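Local atomic coordinates of fucose-specific lectin (Aleuria aurantia, PDB entry 6GKE), a protein that binds L-fucose at sites between the blades of a six-bladed beta-propeller, with strongest preference for the alpha-1,6-linked core fucose of glycoproteins. Residues 69-81 with 87-99. The protein carries 1 engineered substitution. Numbering follows the deposited sequence.
Sequences KSAQGIQIRVYCV and LSEFVYDGSKWIT. With FUC (alpha-L-fucopyranose), chain B; FUC (alpha-L-fucopyranose), chain C.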
ATOM      1  N   LYS A  69       8.274 -25.397  22.265  1.00  6.87           N
ATOM      2  CA  LYS A  69       8.860 -26.649  21.831  0.50  7.61           C
ATOM      3  C   LYS A  69       8.093 -27.807  22.477  1.00  7.75           C
ATOM      4  O   LYS A  69       7.745 -27.763  23.640  1.00  9.58           O
ATOM      5  CB  LYS A  69      10.351 -26.684  22.172  0.50  8.37           C
ATOM      6  CG  LYS A  69      11.091 -27.894  21.626  0.50  8.79           C
ATOM      7  CD  LYS A  69      12.598 -27.733  21.627  0.50  9.57           C
ATOM      8  CE  LYS A  69      13.153 -27.233  22.945  0.50 10.24           C
ATOM      9  NZ  LYS A  69      14.636 -27.269  22.971  0.50 10.13           N
ATOM     10  N   SER A  70       7.813 -28.835  21.677  1.00  8.65           N
ATOM     11  CA  SER A  70       7.075 -30.003  22.129  1.00  8.82           C
ATOM     12  C   SER A  70       7.831 -31.263  21.732  1.00  8.76           C
ATOM     13  O   SER A  70       8.820 -31.214  21.008  1.00  8.93           O
ATOM     14  CB  SER A  70       5.707 -30.032  21.517  1.00 10.44           C
ATOM     15  OG  SER A  70       5.782 -30.447  20.161  1.00 12.48           O
ATOM     16  N   ALA A  71       7.307 -32.404  22.166  1.00  9.39           N
ATOM     17  CA  ALA A  71       7.922 -33.664  21.829  1.00 10.10           C
ATOM     18  C   ALA A  71       7.892 -33.913  20.310  1.00 10.07           C
ATOM     19  O   ALA A  71       8.721 -34.678  19.813  1.00 11.34           O
ATOM     20  CB  ALA A  71       7.265 -34.783  22.602  1.00 11.36           C
ATOM     21  N   GLN A  72       6.974 -33.254  19.585  1.00 10.61           N
ATOM     22  CA  GLN A  72       6.818 -33.451  18.132  0.50 11.80           C
ATOM     23  C   GLN A  72       7.643 -32.432  17.344  1.00 11.05           C
ATOM     24  O   GLN A  72       7.675 -32.484  16.111  1.00 13.11           O
ATOM     25  CB  GLN A  72       5.368 -33.296  17.672  0.50 13.34           C
ATOM     26  CG  GLN A  72       4.430 -34.358  18.212  0.50 14.52           C
ATOM     27  CD  GLN A  72       3.815 -33.910  19.511  0.50 15.60           C
ATOM     28  OE1 GLN A  72       4.028 -32.785  19.956  0.50 16.19           O
ATOM     29  NE2 GLN A  72       3.046 -34.792  20.128  0.50 17.90           N
ATOM     30  N   GLY A  73       8.296 -31.495  18.039  1.00  9.32           N
ATOM     31  CA  GLY A  73       9.106 -30.458  17.402  1.00  8.59           C
ATOM     32  C   GLY A  73       8.609 -29.071  17.762  1.00  7.39           C
ATOM     33  O   GLY A  73       7.886 -28.883  18.750  1.00  8.33           O
ATOM     34  N   ILE A  74       9.014 -28.088  16.960  1.00  6.72           N
ATOM     35  CA  ILE A  74       8.604 -26.717  17.180  1.00  6.54           C
ATOM     36  C   ILE A  74       7.119 -26.598  16.842  1.00  6.03           C
ATOM     37  O   ILE A  74       6.703 -26.944  15.744  1.00  6.63           O
ATOM     38  CB  ILE A  74       9.448 -25.741  16.343  1.00  7.24           C
ATOM     39  CG1 ILE A  74      10.943 -25.856  16.655  1.00  8.21           C
ATOM     40  CG2 ILE A  74       8.948 -24.316  16.518  1.00  7.45           C
ATOM     41  CD1 ILE A  74      11.314 -25.584  18.094  1.00  9.32           C
ATOM     42  N   GLN A  75       6.341 -26.096  17.805  1.00  5.84           N
ATOM     43  CA  GLN A  75       4.935 -25.795  17.594  0.50  5.66           C
ATOM     44  C   GLN A  75       4.783 -24.294  17.333  1.00  5.26           C
ATOM     45  O   GLN A  75       5.347 -23.472  18.048  1.00  5.77           O
ATOM     46  CB  GLN A  75       4.097 -26.209  18.806  0.50  5.86           C
ATOM     47  CG  GLN A  75       4.170 -27.694  19.128  0.50  6.33           C
ATOM     48  CD  GLN A  75       3.251 -28.542  18.284  0.50  6.59           C
ATOM     49  OE1 GLN A  75       2.287 -28.062  17.689  0.50  7.25           O
ATOM     50  NE2 GLN A  75       3.549 -29.832  18.236  0.50  6.67           N
ATOM     51  N   ILE A  76       4.008 -23.958  16.297  1.00  4.92           N
ATOM     52  CA  ILE A  76       3.660 -22.574  16.014  1.00  4.78           C
ATOM     53  C   ILE A  76       2.145 -22.510  15.849  1.00  4.59           C
ATOM     54  O   ILE A  76       1.536 -23.418  15.280  1.00  4.86           O
ATOM     55  CB  ILE A  76       4.378 -22.008  14.771  1.00  5.04           C
ATOM     56  CG1 ILE A  76       5.891 -22.213  14.865  1.00  5.39           C
ATOM     57  CG2 ILE A  76       4.014 -20.544  14.565  1.00  5.07           C
ATOM     58  CD1 ILE A  76       6.631 -22.006  13.565  1.00  5.72           C
ATOM     59  N   ARG A  77       1.549 -21.429  16.347  1.00  4.53           N
ATOM     60  CA  ARG A  77       0.148 -21.132  16.085  1.00  4.61           C
ATOM     61  C   ARG A  77       0.064 -19.700  15.567  1.00  4.51           C
ATOM     62  O   ARG A  77       0.630 -18.791  16.181  1.00  5.07           O
ATOM     63  CB  ARG A  77      -0.708 -21.286  17.346  1.00  4.86           C
ATOM     64  CG  ARG A  77      -0.608 -22.647  18.018  1.00  5.03           C
ATOM     65  CD  ARG A  77      -1.183 -23.772  17.171  1.00  5.22           C
ATOM     66  NE  ARG A  77      -1.142 -25.066  17.844  1.00  5.68           N
ATOM     67  CZ  ARG A  77      -0.132 -25.937  17.788  1.00  5.72           C
ATOM     68  NH1 ARG A  77       0.957 -25.674  17.085  1.00  5.84           N
ATOM     69  NH2 ARG A  77      -0.212 -27.078  18.452  1.00  6.71           N
ATOM     70  N   VAL A  78      -0.625 -19.531  14.432  1.00  4.51           N
ATOM     71  CA  VAL A  78      -0.843 -18.234  13.824  1.00  4.49           C
ATOM     72  C   VAL A  78      -2.349 -17.979  13.805  1.00  4.58           C
ATOM     73  O   VAL A  78      -3.098 -18.767  13.242  1.00  5.34           O
ATOM     74  CB  VAL A  78      -0.246 -18.141  12.409  1.00  5.03           C
ATOM     75  CG1 VAL A  78      -0.514 -16.775  11.795  1.00  5.68           C
ATOM     76  CG2 VAL A  78       1.243 -18.437  12.411  1.00  5.46           C
ATOM     77  N   TYR A  79      -2.760 -16.875  14.436  1.00  4.48           N
ATOM     78  CA  TYR A  79      -4.163 -16.475  14.552  1.00  4.49           C
ATOM     79  C   TYR A  79      -4.468 -15.395  13.522  1.00  4.30           C
ATOM     80  O   TYR A  79      -3.644 -14.524  13.249  1.00  4.72           O
ATOM     81  CB  TYR A  79      -4.468 -16.016  15.985  1.00  4.75           C
ATOM     82  CG  TYR A  79      -4.218 -17.152  16.937  1.00  4.74           C
ATOM     83  CD1 TYR A  79      -5.111 -18.207  16.992  1.00  4.79           C
ATOM     84  CD2 TYR A  79      -3.041 -17.260  17.660  1.00  4.90           C
ATOM     85  CE1 TYR A  79      -4.859 -19.333  17.755  1.00  4.88           C
ATOM     86  CE2 TYR A  79      -2.771 -18.380  18.432  1.00  4.93           C
ATOM     87  CZ  TYR A  79      -3.675 -19.426  18.465  1.00  4.90           C
ATOM     88  OH  TYR A  79      -3.375 -20.554  19.177  1.00  5.32           O
ATOM     89  N   CYS A  80      -5.680 -15.481  12.970  1.00  4.32           N
ATOM     90  CA  CYS A  80      -6.131 -14.590  11.922  1.00  4.60           C
ATOM     91  C   CYS A  80      -7.657 -14.637  11.893  1.00  4.69           C
ATOM     92  O   CYS A  80      -8.274 -15.256  12.755  1.00  4.89           O
ATOM     93  CB  CYS A  80      -5.517 -14.993  10.587  1.00  5.12           C
ATOM     94  SG  CYS A  80      -6.049 -16.630  10.022  1.00  6.56           S
ATOM     95  N   VAL A  81      -8.264 -13.981  10.904  1.00  5.18           N
ATOM     96  CA  VAL A  81      -9.687 -13.923  10.724  0.50  5.59           C
ATOM     97  C   VAL A  81     -10.014 -14.355   9.277  1.00  5.94           C
ATOM     98  O   VAL A  81      -9.346 -13.870   8.361  1.00  6.70           O
ATOM     99  CB  VAL A  81     -10.119 -12.480  11.064  0.50  5.66           C
ATOM    100  CG1 VAL A  81     -11.603 -12.272  10.859  0.50  5.68           C
ATOM    101  CG2 VAL A  81      -9.730 -12.095  12.488  0.50  5.68           C
ATOM    102  N   LEU A  87     -12.641 -16.044  13.937  1.00  5.09           N
ATOM    103  CA  LEU A  87     -11.302 -16.245  14.466  1.00  5.14           C
ATOM    104  C   LEU A  87     -10.807 -17.629  14.043  1.00  5.24           C
ATOM    105  O   LEU A  87     -11.482 -18.627  14.272  1.00  6.08           O
ATOM    106  CB  LEU A  87     -11.369 -16.104  15.989  1.00  5.69           C
ATOM    107  CG  LEU A  87     -10.042 -16.200  16.732  1.00  6.08           C
ATOM    108  CD1 LEU A  87      -9.056 -15.130  16.281  1.00  6.79           C
ATOM    109  CD2 LEU A  87     -10.300 -16.108  18.224  1.00  6.48           C
ATOM    110  N   SER A  88      -9.618 -17.661  13.437  1.00  5.08           N
ATOM    111  CA  SER A  88      -9.075 -18.837  12.789  1.00  5.25           C
ATOM    112  C   SER A  88      -7.611 -19.020  13.199  1.00  5.07           C
ATOM    113  O   SER A  88      -6.969 -18.100  13.708  1.00  5.36           O
ATOM    114  CB  SER A  88      -9.224 -18.719  11.287  1.00  5.84           C
ATOM    115  OG  SER A  88     -10.588 -18.560  10.917  1.00  7.19           O
ATOM    116  N   GLU A  89      -7.093 -20.224  12.953  1.00  5.17           N
ATOM    117  CA  GLU A  89      -5.786 -20.626  13.450  1.00  5.05           C
ATOM    118  C   GLU A  89      -5.119 -21.570  12.454  1.00  5.14           C
ATOM    119  O   GLU A  89      -5.725 -22.546  12.022  1.00  6.05           O
ATOM    120  CB  GLU A  89      -5.961 -21.326  14.796  1.00  5.40           C
ATOM    121  CG  GLU A  89      -4.690 -21.861  15.438  1.00  5.51           C
ATOM    122  CD  GLU A  89      -4.987 -22.818  16.579  1.00  5.77           C
ATOM    123  OE1 GLU A  89      -5.777 -23.761  16.348  1.00  6.77           O
ATOM    124  OE2 GLU A  89      -4.429 -22.626  17.692  1.00  5.76           O
ATOM    125  N   PHE A  90      -3.850 -21.283  12.158  1.00  4.79           N
ATOM    126  CA  PHE A  90      -2.980 -22.201  11.440  1.00  4.89           C
ATOM    127  C   PHE A  90      -1.958 -22.765  12.422  1.00  4.86           C
ATOM    128  O   PHE A  90      -1.449 -22.070  13.293  1.00  5.64           O
ATOM    129  CB  PHE A  90      -2.336 -21.525  10.230  1.00  5.35           C
ATOM    130  CG  PHE A  90      -3.389 -21.172   9.217  1.00  5.61           C
ATOM    131  CD1 PHE A  90      -3.935 -22.160   8.413  1.00  6.31           C
ATOM    132  CD2 PHE A  90      -3.917 -19.894   9.140  1.00  5.78           C
ATOM    133  CE1 PHE A  90      -4.972 -21.874   7.541  1.00  6.88           C
ATOM    134  CE2 PHE A  90      -4.954 -19.610   8.266  1.00  6.34           C
ATOM    135  CZ  PHE A  90      -5.479 -20.599   7.468  1.00  6.81           C
ATOM    136  N   VAL A  91      -1.693 -24.057  12.256  1.00  5.10           N
ATOM    137  CA  VAL A  91      -0.864 -24.855  13.136  1.00  5.19           C
ATOM    138  C   VAL A  91       0.369 -25.329  12.371  1.00  5.18           C
ATOM    139  O   VAL A  91       0.222 -25.957  11.334  1.00  5.93           O
ATOM    140  CB  VAL A  91      -1.655 -26.082  13.628  1.00  5.74           C
ATOM    141  CG1 VAL A  91      -0.770 -27.143  14.268  1.00  6.10           C
ATOM    142  CG2 VAL A  91      -2.778 -25.673  14.564  1.00  6.01           C
ATOM    143  N   TYR A  92       1.561 -25.081  12.924  1.00  5.32           N
ATOM    144  CA  TYR A  92       2.731 -25.850  12.566  1.00  5.68           C
ATOM    145  C   TYR A  92       2.910 -26.870  13.684  1.00  5.70           C
ATOM    146  O   TYR A  92       3.109 -26.491  14.837  1.00  5.89           O
ATOM    147  CB  TYR A  92       3.988 -24.997  12.396  1.00  5.77           C
ATOM    148  CG  TYR A  92       5.154 -25.788  11.861  1.00  6.09           C
ATOM    149  CD1 TYR A  92       5.218 -26.138  10.524  1.00  6.77           C
ATOM    150  CD2 TYR A  92       6.175 -26.222  12.692  1.00  6.65           C
ATOM    151  CE1 TYR A  92       6.276 -26.873  10.017  1.00  7.85           C
ATOM    152  CE2 TYR A  92       7.236 -26.965  12.203  1.00  7.63           C
ATOM    153  CZ  TYR A  92       7.291 -27.285  10.861  1.00  8.21           C
ATOM    154  OH  TYR A  92       8.340 -28.007  10.370  1.00 10.69           O
ATOM    155  N   ASP A  93       2.802 -28.154  13.333  1.00  6.44           N
ATOM    156  CA  ASP A  93       2.680 -29.227  14.324  1.00  7.17           C
ATOM    157  C   ASP A  93       4.033 -29.890  14.612  1.00  7.78           C
ATOM    158  O   ASP A  93       4.072 -30.981  15.185  1.00  9.47           O
ATOM    159  CB  ASP A  93       1.659 -30.265  13.856  1.00  8.14           C
ATOM    160  CG  ASP A  93       2.113 -31.086  12.664  1.00  8.91           C
ATOM    161  OD1 ASP A  93       3.252 -30.876  12.190  1.00  8.89           O
ATOM    162  OD2 ASP A  93       1.319 -31.936  12.219  1.00 11.39           O
ATOM    163  N   GLY A  94       5.129 -29.230  14.225  1.00  7.76           N
ATOM    164  CA  GLY A  94       6.474 -29.776  14.346  1.00  8.48           C
ATOM    165  C   GLY A  94       7.026 -30.263  13.018  1.00  9.25           C
ATOM    166  O   GLY A  94       8.243 -30.385  12.877  1.00 10.44           O
ATOM    167  N   SER A  95       6.142 -30.543  12.047  1.00  9.62           N
ATOM    168  CA  SER A  95       6.599 -31.039  10.750  0.70 10.59           C
ATOM    169  C   SER A  95       5.825 -30.433   9.576  1.00  9.92           C
ATOM    170  O   SER A  95       6.379 -30.369   8.482  1.00 11.98           O
ATOM    171  CB  SER A  95       6.567 -32.541  10.694  0.70 11.95           C
ATOM    172  OG  SER A  95       5.242 -33.022  10.836  0.70 13.44           O
ATOM    173  N   LYS A  96       4.581 -29.979   9.781  1.00  8.94           N
ATOM    174  CA  LYS A  96       3.780 -29.463   8.671  1.00  9.11           C
ATOM    175  C   LYS A  96       2.793 -28.404   9.163  1.00  7.39           C
ATOM    176  O   LYS A  96       2.460 -28.341  10.342  1.00  7.63           O
ATOM    177  CB  LYS A  96       3.009 -30.606   8.006  1.00 11.28           C
ATOM    178  CG  LYS A  96       2.043 -31.334   8.927  1.00 12.88           C
ATOM    179  CD  LYS A  96       1.325 -32.503   8.288  1.00 14.76           C
ATOM    180  CE  LYS A  96       0.517 -33.305   9.289  1.00 16.12           C
ATOM    181  NZ  LYS A  96       1.377 -33.887  10.347  1.00 16.23           N
ATOM    182  N   TRP A  97       2.324 -27.597   8.208  1.00  6.78           N
ATOM    183  CA  TRP A  97       1.288 -26.606   8.426  1.00  6.43           C
ATOM    184  C   TRP A  97      -0.078 -27.201   8.086  1.00  6.33           C
ATOM    185  O   TRP A  97      -0.271 -27.732   6.995  1.00  7.40           O
ATOM    186  CB  TRP A  97       1.544 -25.366   7.572  1.00  6.53           C
ATOM    187  CG  TRP A  97       2.676 -24.523   8.059  1.00  6.32           C
ATOM    188  CD1 TRP A  97       3.968 -24.530   7.620  1.00  6.54           C
ATOM    189  CD2 TRP A  97       2.619 -23.565   9.128  1.00  5.79           C
ATOM    190  NE1 TRP A  97       4.712 -23.624   8.323  1.00  6.30           N
ATOM    191  CE2 TRP A  97       3.913 -23.017   9.256  1.00  5.81           C
ATOM    192  CE3 TRP A  97       1.601 -23.103   9.968  1.00  5.87           C
ATOM    193  CZ2 TRP A  97       4.205 -22.018  10.181  1.00  6.05           C
ATOM    194  CZ3 TRP A  97       1.891 -22.118  10.886  1.00  5.93           C
ATOM    195  CH2 TRP A  97       3.176 -21.586  10.987  1.00  6.06           C
ATOM    196  N   ILE A  98      -1.019 -27.045   9.021  1.00  6.13           N
ATOM    197  CA  ILE A  98      -2.406 -27.472   8.858  1.00  6.18           C
ATOM    198  C   ILE A  98      -3.321 -26.395   9.449  1.00  6.13           C
ATOM    199  O   ILE A  98      -2.872 -25.452  10.087  1.00  6.56           O
ATOM    200  CB  ILE A  98      -2.665 -28.843   9.520  1.00  6.55           C
ATOM    201  CG1 ILE A  98      -2.496 -28.781  11.042  1.00  7.25           C
ATOM    202  CG2 ILE A  98      -1.796 -29.925   8.898  1.00  7.06           C
ATOM    203  CD1 ILE A  98      -2.913 -30.036  11.759  1.00  8.50           C
ATOM    204  N   THR A  99      -4.625 -26.563   9.235  1.00  6.58           N
ATOM    205  CA  THR A  99      -5.616 -25.723   9.871  1.00  6.71           C
ATOM    206  C   THR A  99      -5.882 -26.236  11.286  1.00  6.61           C
ATOM    207  O   THR A  99      -6.112 -27.427  11.467  1.00  8.17           O
ATOM    208  CB  THR A  99      -6.913 -25.722   9.062  1.00  7.50           C
ATOM    209  OG1 THR A  99      -6.603 -25.228   7.762  1.00  8.93           O
ATOM    210  CG2 THR A  99      -7.998 -24.878   9.692  1.00  8.47           C
TER
HETATM  211  C1  FUC B   2      -3.806 -28.059  18.306  1.00  8.32           C
HETATM  212  C2  FUC B   2      -4.778 -27.047  17.711  1.00  7.36           C
HETATM  213  C3  FUC B   2      -5.538 -26.324  18.816  1.00  6.62           C
HETATM  214  C4  FUC B   2      -4.534 -25.699  19.782  1.00  6.32           C
HETATM  215  C5  FUC B   2      -3.653 -26.803  20.355  1.00  6.80           C
HETATM  216  C6  FUC B   2      -2.621 -26.299  21.348  1.00  7.09           C
HETATM  217  O2  FUC B   2      -5.699 -27.714  16.841  1.00  8.65           O
HETATM  218  O3  FUC B   2      -6.441 -25.368  18.250  1.00  6.57           O
HETATM  219  O4  FUC B   2      -3.673 -24.758  19.126  1.00  6.36           O
HETATM  220  O5  FUC B   2      -2.955 -27.452  19.278  1.00  7.10           O
HETATM  221  C1  FUC C 401      11.043 -24.364   9.244  1.00 10.43           C
HETATM  222  C2  FUC C 401      10.007 -23.633   8.412  1.00  8.93           C
HETATM  223  C3  FUC C 401       8.598 -23.933   8.918  1.00  7.56           C
HETATM  224  C4  FUC C 401       8.502 -23.665  10.412  1.00  6.78           C
HETATM  225  C5  FUC C 401       9.575 -24.472  11.134  1.00  7.33           C
HETATM  226  C6  FUC C 401       9.592 -24.245  12.639  1.00  7.62           C
HETATM  227  O1  FUC C 401      10.917 -25.750   8.955  1.00 14.35           O
HETATM  228  O2  FUC C 401      10.120 -24.059   7.049  1.00 12.06           O
HETATM  229  O3  FUC C 401       7.636 -23.179   8.171  1.00  7.31           O
HETATM  230  O4  FUC C 401       8.703 -22.279  10.710  1.00  6.67           O
HETATM  231  O5  FUC C 401      10.857 -24.094  10.627  1.00  8.17           O
HETATM  232  O   HOH W   1      10.093 -29.024  14.444  1.00 11.11           O
HETATM  233  O   HOH W   2       2.087 -31.932  16.977  1.00 17.01           O
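R77 and E89 reach one fucose (chain B) from the two middle strands of a four-stranded propeller blade, the antiparallel hairpin 73-81/87-93, so that one blade contributes to two of the sugar sites that lie between adjacent blades. R77 gives NE to the sugar's O4 (2.9 Å) and NH2 to its O5, while E89 OE1 takes the proton of O3 (2.6 Å) and OE2 that of O4. V91 lines the same pocket and sets CG1 over one face of the R77 guanidinium. W153 and Q101 bind this fucose too. On the opposite face of the sheet, a second fucose (chain C) lies with C4 over the centre of the Y92 ring, a CH-pi type of packing, and W97 NE1 donates almost straight to its O3 (3.0 Å, 171°); E36 and R24 of the preceding blade complete the grip. I76, whose CD1 reaches O4 of this second fucose, packs CG2 against W97 CH2 (3.8 Å).

Behind these groups stands a second shell. The Y79 hydroxyl donates to the anti side of E89 OE2 (2.8 Å). Paired backbone bonds at I76-Y92, V78-F90 and C80-S88 fix the register. A bend at chi2 (-66°) turns the R77 guanidinium toward Q75, whose OE1 accepts from both NH1 and NH2, each at 2.8 Å.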